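Local atomic coordinates of citrate synthase (Pyrobaculum aerophilum, PDB entry 2IBP), a protein that probably catalyses the condensation of oxaloacetate with acetyl-CoA and water to give citrate and CoA, feeding the tricarboxylic acid cycle. Residues Gly250-Glu262 / Asp346-Tyr360. Residues are numbered along the deposited sequence; the frame is centred on the assembly and turned at random.
Sequences GGANEMAVRNYLE and DFWSGIAFYYMGIPY. With ACT (acetate ion), chain C.
Asn253 and Asp346, the latter just ahead of helix 349-356, bring their CA atoms to 4.3 Å; helices 252-262 and 349-356 cross at -73°, their short axes 8.3 Å apart. Asn253 sends an ND2 hydrogen, within the amide plane, to Ser349 OG at 3.0 Å. One water gives its hydrogens to Asn253 O and Asp346 O and accepts from Gly350 N, stitching the backbones together. Val257 CG2 packs on the backbone of Gly350, 3.4 Å from its C; a CB there would clash. Further along, the Tyr260 hydroxyl donates to a lone pair of Phe347 O at 2.6 Å. Tyr260 OH also lies 3.2 Å above the centre of the Phe347 ring, in an edge-to-face pair. On another flank of helix 252-262 Tyr360 is sandwiched: an acetate ion, probably from the crystallisation liquor, lays its methyl over one face, the Arg258 guanidinium covers the opposite one, planes 33° apart. Glu254, its CG anti to the backbone N (chi1 163°), sets CG against Tyr360 CD1, and its OE2 takes both NE and NH2 of Arg258, NE at 2.8 Å. With an alanine here, the guanidinium is likely to lose its anionic mate and turn more freely, and the Tyr360 ring to lose the CG packed against it. Hydroxyl, amide and water bonds thus tie helix 252-262 to the carbonyls of Asp346, a predicted active-site residue, and Phe347, the Gly350 N-H and the Ser349 hydroxyl, while a salt-bridged arginine covers Tyr360.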
loop_
_atom_site.group_PDB
_atom_site.type_symbol
_atom_site.label_atom_id
_atom_site.label_comp_id
_atom_site.label_asym_id
_atom_site.label_seq_id
_atom_site.Cartn_x
_atom_site.Cartn_y
_atom_site.Cartn_z
ATOM N N GLY A 250 10.818 -5.043 9.553
ATOM C CA GLY A 250 11.078 -6.389 10.055
ATOM C C GLY A 250 12.462 -6.864 9.699
ATOM O O GLY A 250 13.193 -6.178 8.991
ATOM N N GLY A 251 12.812 -8.054 10.176
ATOM C CA GLY A 251 14.131 -8.619 9.918
ATOM C C GLY A 251 14.947 -8.785 11.186
ATOM O O GLY A 251 15.862 -9.599 11.232
ATOM N N ALA A 252 14.569 -8.065 12.238
ATOM C CA ALA A 252 15.308 -8.092 13.488
ATOM C C ALA A 252 15.376 -9.486 14.121
ATOM O O ALA A 252 16.426 -9.887 14.635
ATOM C CB ALA A 252 14.721 -7.082 14.477
ATOM N N ASN A 253 14.280 -10.240 14.087
ATOM C CA ASN A 253 14.323 -11.556 14.722
ATOM C C ASN A 253 15.221 -12.525 13.963
ATOM O O ASN A 253 15.898 -13.345 14.572
ATOM C CB ASN A 253 12.938 -12.125 15.099
ATOM C CG ASN A 253 12.095 -12.539 13.904
ATOM O OD1 ASN A 253 12.380 -12.191 12.752
ATOM N ND2 ASN A 253 11.030 -13.285 14.185
ATOM N N GLU A 254 15.287 -12.362 12.644
ATOM C CA GLU A 254 16.198 -13.134 11.820
ATOM C C GLU A 254 17.640 -12.702 12.115
ATOM O O GLU A 254 18.515 -13.535 12.311
ATOM C CB GLU A 254 15.918 -12.919 10.325
ATOM C CG GLU A 254 17.084 -13.360 9.442
ATOM C CD GLU A 254 16.889 -13.096 7.954
ATOM O OE1 GLU A 254 15.776 -12.710 7.543
ATOM O OE2 GLU A 254 17.868 -13.279 7.188
ATOM N N MET A 255 17.879 -11.390 12.152
ATOM C CA MET A 255 19.234 -10.898 12.377
ATOM C C MET A 255 19.744 -11.266 13.761
ATOM O O MET A 255 20.944 -11.543 13.925
ATOM C CB MET A 255 19.325 -9.397 12.117
ATOM C CG MET A 255 18.975 -9.009 10.670
ATOM S SD MET A 255 19.753 -10.058 9.419
ATOM C CE MET A 255 21.478 -9.974 9.902
ATOM N N ALA A 256 18.849 -11.285 14.751
ATOM C CA ALA A 256 19.241 -11.687 16.109
ATOM C C ALA A 256 19.795 -13.110 16.058
ATOM O O ALA A 256 20.867 -13.385 16.596
ATOM C CB ALA A 256 18.051 -11.613 17.062
ATOM N N VAL A 257 19.069 -14.016 15.399
ATOM C CA VAL A 257 19.503 -15.411 15.275
ATOM C C VAL A 257 20.819 -15.549 14.521
ATOM O O VAL A 257 21.721 -16.241 14.978
ATOM C CB VAL A 257 18.412 -16.311 14.668
ATOM C CG1 VAL A 257 18.980 -17.665 14.250
ATOM C CG2 VAL A 257 17.280 -16.481 15.677
ATOM N N ARG A 258 20.941 -14.887 13.376
ATOM C CA ARG A 258 22.207 -14.914 12.649
ATOM C C ARG A 258 23.346 -14.410 13.539
ATOM O O ARG A 258 24.448 -14.916 13.466
ATOM C CB ARG A 258 22.129 -14.046 11.401
ATOM C CG ARG A 258 21.210 -14.587 10.338
ATOM C CD ARG A 258 21.255 -13.694 9.129
ATOM N NE ARG A 258 20.423 -14.178 8.044
ATOM C CZ ARG A 258 20.812 -15.056 7.128
ATOM N NH1 ARG A 258 22.012 -15.621 7.201
ATOM N NH2 ARG A 258 19.987 -15.385 6.142
ATOM N N ASN A 259 23.084 -13.378 14.336
ATOM C CA ASN A 259 24.085 -12.844 15.247
ATOM C C ASN A 259 24.461 -13.847 16.310
ATOM O O ASN A 259 25.645 -13.972 16.653
ATOM C CB ASN A 259 23.615 -11.562 15.917
ATOM C CG ASN A 259 23.636 -10.370 14.981
ATOM O OD1 ASN A 259 24.157 -10.445 13.866
ATOM N ND2 ASN A 259 23.161 -9.234 15.476
ATOM N N TYR A 260 23.469 -14.530 16.882
ATOM C CA TYR A 260 23.764 -15.529 17.902
ATOM C C TYR A 260 24.628 -16.624 17.286
ATOM O O TYR A 260 25.555 -17.107 17.928
ATOM C CB TYR A 260 22.500 -16.147 18.530
ATOM C CG TYR A 260 21.556 -15.151 19.170
ATOM C CD1 TYR A 260 22.034 -14.102 19.946
ATOM C CD2 TYR A 260 20.171 -15.333 19.099
ATOM C CE1 TYR A 260 21.161 -13.205 20.569
ATOM C CE2 TYR A 260 19.295 -14.430 19.700
ATOM C CZ TYR A 260 19.797 -13.375 20.426
ATOM O OH TYR A 260 18.947 -12.462 21.009
ATOM N N LEU A 261 24.329 -17.009 16.048
ATOM C CA LEU A 261 25.121 -18.044 15.381
ATOM C C LEU A 261 26.567 -17.596 15.211
ATOM O O LEU A 261 27.496 -18.391 15.386
ATOM C CB LEU A 261 24.519 -18.413 14.029
ATOM C CG LEU A 261 23.208 -19.196 14.113
ATOM C CD1 LEU A 261 22.546 -19.254 12.738
ATOM C CD2 LEU A 261 23.421 -20.608 14.696
ATOM N N GLU A 262 26.760 -16.331 14.864
ATOM C CA GLU A 262 28.109 -15.788 14.661
ATOM C C GLU A 262 28.861 -15.694 15.985
ATOM O O GLU A 262 30.033 -16.068 16.072
ATOM C CB GLU A 262 28.034 -14.413 14.008
ATOM C CG GLU A 262 29.393 -13.818 13.658
ATOM C CD GLU A 262 29.279 -12.481 12.942
ATOM O OE1 GLU A 262 28.155 -11.932 12.867
ATOM O OE2 GLU A 262 30.314 -11.980 12.449
ATOM N N ASP A 346 11.749 -9.525 19.418
ATOM C CA ASP A 346 12.673 -9.934 18.353
ATOM C C ASP A 346 13.952 -10.585 18.904
ATOM O O ASP A 346 14.658 -11.296 18.195
ATOM C CB ASP A 346 13.044 -8.735 17.483
ATOM C CG ASP A 346 11.846 -8.124 16.788
ATOM O OD1 ASP A 346 10.866 -8.860 16.521
ATOM O OD2 ASP A 346 11.893 -6.904 16.511
ATOM N N PHE A 347 14.270 -10.281 20.157
ATOM C CA PHE A 347 15.451 -10.839 20.799
ATOM C C PHE A 347 15.356 -12.356 20.892
ATOM O O PHE A 347 16.386 -13.053 20.853
ATOM C CB PHE A 347 15.579 -10.229 22.193
ATOM C CG PHE A 347 16.839 -10.592 22.918
ATOM C CD1 PHE A 347 17.942 -9.761 22.869
ATOM C CD2 PHE A 347 16.897 -11.718 23.714
ATOM C CE1 PHE A 347 19.078 -10.075 23.565
ATOM C CE2 PHE A 347 18.037 -12.032 24.396
ATOM C CZ PHE A 347 19.123 -11.201 24.327
ATOM N N TRP A 348 14.129 -12.866 20.966
ATOM C CA TRP A 348 13.887 -14.272 21.200
ATOM C C TRP A 348 13.166 -15.028 20.105
ATOM O O TRP A 348 13.390 -16.214 19.941
ATOM C CB TRP A 348 12.978 -14.444 22.432
ATOM C CG TRP A 348 13.558 -14.000 23.706
ATOM C CD1 TRP A 348 13.286 -12.856 24.375
ATOM C CD2 TRP A 348 14.584 -14.671 24.449
ATOM N NE1 TRP A 348 14.042 -12.787 25.520
ATOM C CE2 TRP A 348 14.858 -13.884 25.584
ATOM C CE3 TRP A 348 15.267 -15.879 24.282
ATOM C CZ2 TRP A 348 15.798 -14.256 26.542
ATOM C CZ3 TRP A 348 16.208 -16.237 25.225
ATOM C CH2 TRP A 348 16.460 -15.424 26.341
ATOM N N SER A 349 12.260 -14.348 19.391
ATOM C CA SER A 349 11.301 -15.043 18.531
ATOM C C SER A 349 11.785 -15.830 17.326
ATOM O O SER A 349 11.068 -16.706 16.859
ATOM C CB SER A 349 10.203 -14.088 18.089
ATOM O OG SER A 349 10.699 -13.194 17.132
ATOM N N GLY A 350 13.007 -15.577 16.855
ATOM C CA GLY A 350 13.544 -16.325 15.727
ATOM C C GLY A 350 14.137 -17.665 16.102
ATOM O O GLY A 350 14.310 -18.538 15.252
ATOM N N ILE A 351 14.377 -17.866 17.393
ATOM C CA ILE A 351 15.047 -19.082 17.856
ATOM C C ILE A 351 14.232 -20.347 17.612
ATOM O O ILE A 351 14.688 -21.289 16.956
ATOM C CB ILE A 351 15.439 -18.956 19.325
ATOM C CG1 ILE A 351 16.465 -17.814 19.496
ATOM C CG2 ILE A 351 15.971 -20.300 19.842
ATOM C CD1 ILE A 351 16.806 -17.488 20.934
ATOM N N ALA A 352 12.986 -20.347 18.066
ATOM C CA ALA A 352 12.129 -21.495 17.866
ATOM C C ALA A 352 11.899 -21.744 16.382
ATOM O O ALA A 352 12.030 -22.878 15.925
ATOM C CB ALA A 352 10.809 -21.305 18.600
ATOM N N PHE A 353 11.632 -20.679 15.610
ATOM C CA PHE A 353 11.388 -20.844 14.172
ATOM C C PHE A 353 12.584 -21.520 13.524
ATOM O O PHE A 353 12.445 -22.430 12.716
ATOM C CB PHE A 353 11.199 -19.518 13.432
ATOM C CG PHE A 353 9.928 -18.772 13.746
ATOM C CD1 PHE A 353 8.800 -19.411 14.199
ATOM C CD2 PHE A 353 9.836 -17.431 13.407
ATOM C CE1 PHE A 353 7.629 -18.682 14.446
ATOM C CE2 PHE A 353 8.673 -16.712 13.618
ATOM C CZ PHE A 353 7.567 -17.348 14.101
ATOM N N TYR A 354 13.771 -21.023 13.855
ATOM C CA TYR A 354 14.998 -21.566 13.296
ATOM C C TYR A 354 15.074 -23.068 13.587
ATOM O O TYR A 354 15.333 -23.871 12.700
ATOM C CB TYR A 354 16.215 -20.832 13.873
ATOM C CG TYR A 354 17.545 -21.381 13.400
ATOM C CD1 TYR A 354 18.197 -20.844 12.302
ATOM C CD2 TYR A 354 18.166 -22.407 14.098
ATOM C CE1 TYR A 354 19.395 -21.360 11.872
ATOM C CE2 TYR A 354 19.380 -22.896 13.704
ATOM C CZ TYR A 354 19.983 -22.383 12.595
ATOM O OH TYR A 354 21.197 -22.912 12.213
ATOM N N TYR A 355 14.850 -23.438 14.841
ATOM C CA TYR A 355 14.939 -24.832 15.239
ATOM C C TYR A 355 13.829 -25.702 14.639
ATOM O O TYR A 355 14.033 -26.910 14.408
ATOM C CB TYR A 355 14.989 -24.958 16.754
ATOM C CG TYR A 355 16.307 -24.552 17.385
ATOM C CD1 TYR A 355 17.505 -24.917 16.803
ATOM C CD2 TYR A 355 16.348 -23.986 18.654
ATOM C CE1 TYR A 355 18.728 -24.612 17.401
ATOM C CE2 TYR A 355 17.572 -23.713 19.290
ATOM C CZ TYR A 355 18.752 -24.029 18.652
ATOM O OH TYR A 355 19.958 -23.775 19.266
ATOM N N MET A 356 12.673 -25.090 14.386
ATOM C CA MET A 356 11.549 -25.772 13.746
ATOM C C MET A 356 11.779 -26.028 12.255
ATOM O O MET A 356 10.990 -26.721 11.608
ATOM C CB MET A 356 10.265 -24.967 13.910
ATOM C CG MET A 356 9.763 -24.869 15.326
ATOM S SD MET A 356 8.313 -23.807 15.298
ATOM C CE MET A 356 7.968 -23.606 17.041
ATOM N N GLY A 357 12.835 -25.453 11.696
ATOM C CA GLY A 357 13.158 -25.651 10.287
ATOM C C GLY A 357 12.482 -24.646 9.379
ATOM O O GLY A 357 12.411 -24.835 8.170
ATOM N N ILE A 358 11.975 -23.567 9.962
ATOM C CA ILE A 358 11.343 -22.521 9.159
ATOM C C ILE A 358 12.466 -21.648 8.625
ATOM O O ILE A 358 13.277 -21.120 9.404
ATOM C CB ILE A 358 10.403 -21.666 10.001
ATOM C CG1 ILE A 358 9.245 -22.541 10.526
ATOM C CG2 ILE A 358 9.914 -20.446 9.186
ATOM C CD1 ILE A 358 8.341 -21.849 11.509
ATOM N N PRO A 359 12.590 -21.564 7.290
ATOM C CA PRO A 359 13.657 -20.726 6.735
ATOM C C PRO A 359 13.497 -19.253 7.127
ATOM O O PRO A 359 12.383 -18.765 7.307
ATOM C CB PRO A 359 13.521 -20.926 5.220
ATOM C CG PRO A 359 12.769 -22.173 5.071
ATOM C CD PRO A 359 11.814 -22.218 6.234
ATOM N N TYR A 360 14.605 -18.533 7.194
ATOM C CA TYR A 360 14.578 -17.137 7.603
ATOM C C TYR A 360 13.595 -16.298 6.796
ATOM O O TYR A 360 12.938 -15.399 7.346
ATOM C CB TYR A 360 15.946 -16.497 7.394
ATOM C CG TYR A 360 17.030 -17.006 8.301
ATOM C CD1 TYR A 360 16.906 -16.897 9.677
ATOM C CD2 TYR A 360 18.241 -17.425 7.782
ATOM C CE1 TYR A 360 17.938 -17.280 10.523
ATOM C CE2 TYR A 360 19.280 -17.817 8.621
ATOM C CZ TYR A 360 19.124 -17.733 9.985
ATOM O OH TYR A 360 20.148 -18.134 10.828
HETATM C C ACT C . 17.663 -20.675 7.209
HETATM O O ACT C . 16.910 -20.084 6.392
HETATM O OXT ACT C . 18.781 -21.036 6.771
HETATM C CH3 ACT C . 17.267 -20.925 8.637
HETATM O O HOH W 1 15.200 -13.825 17.362
#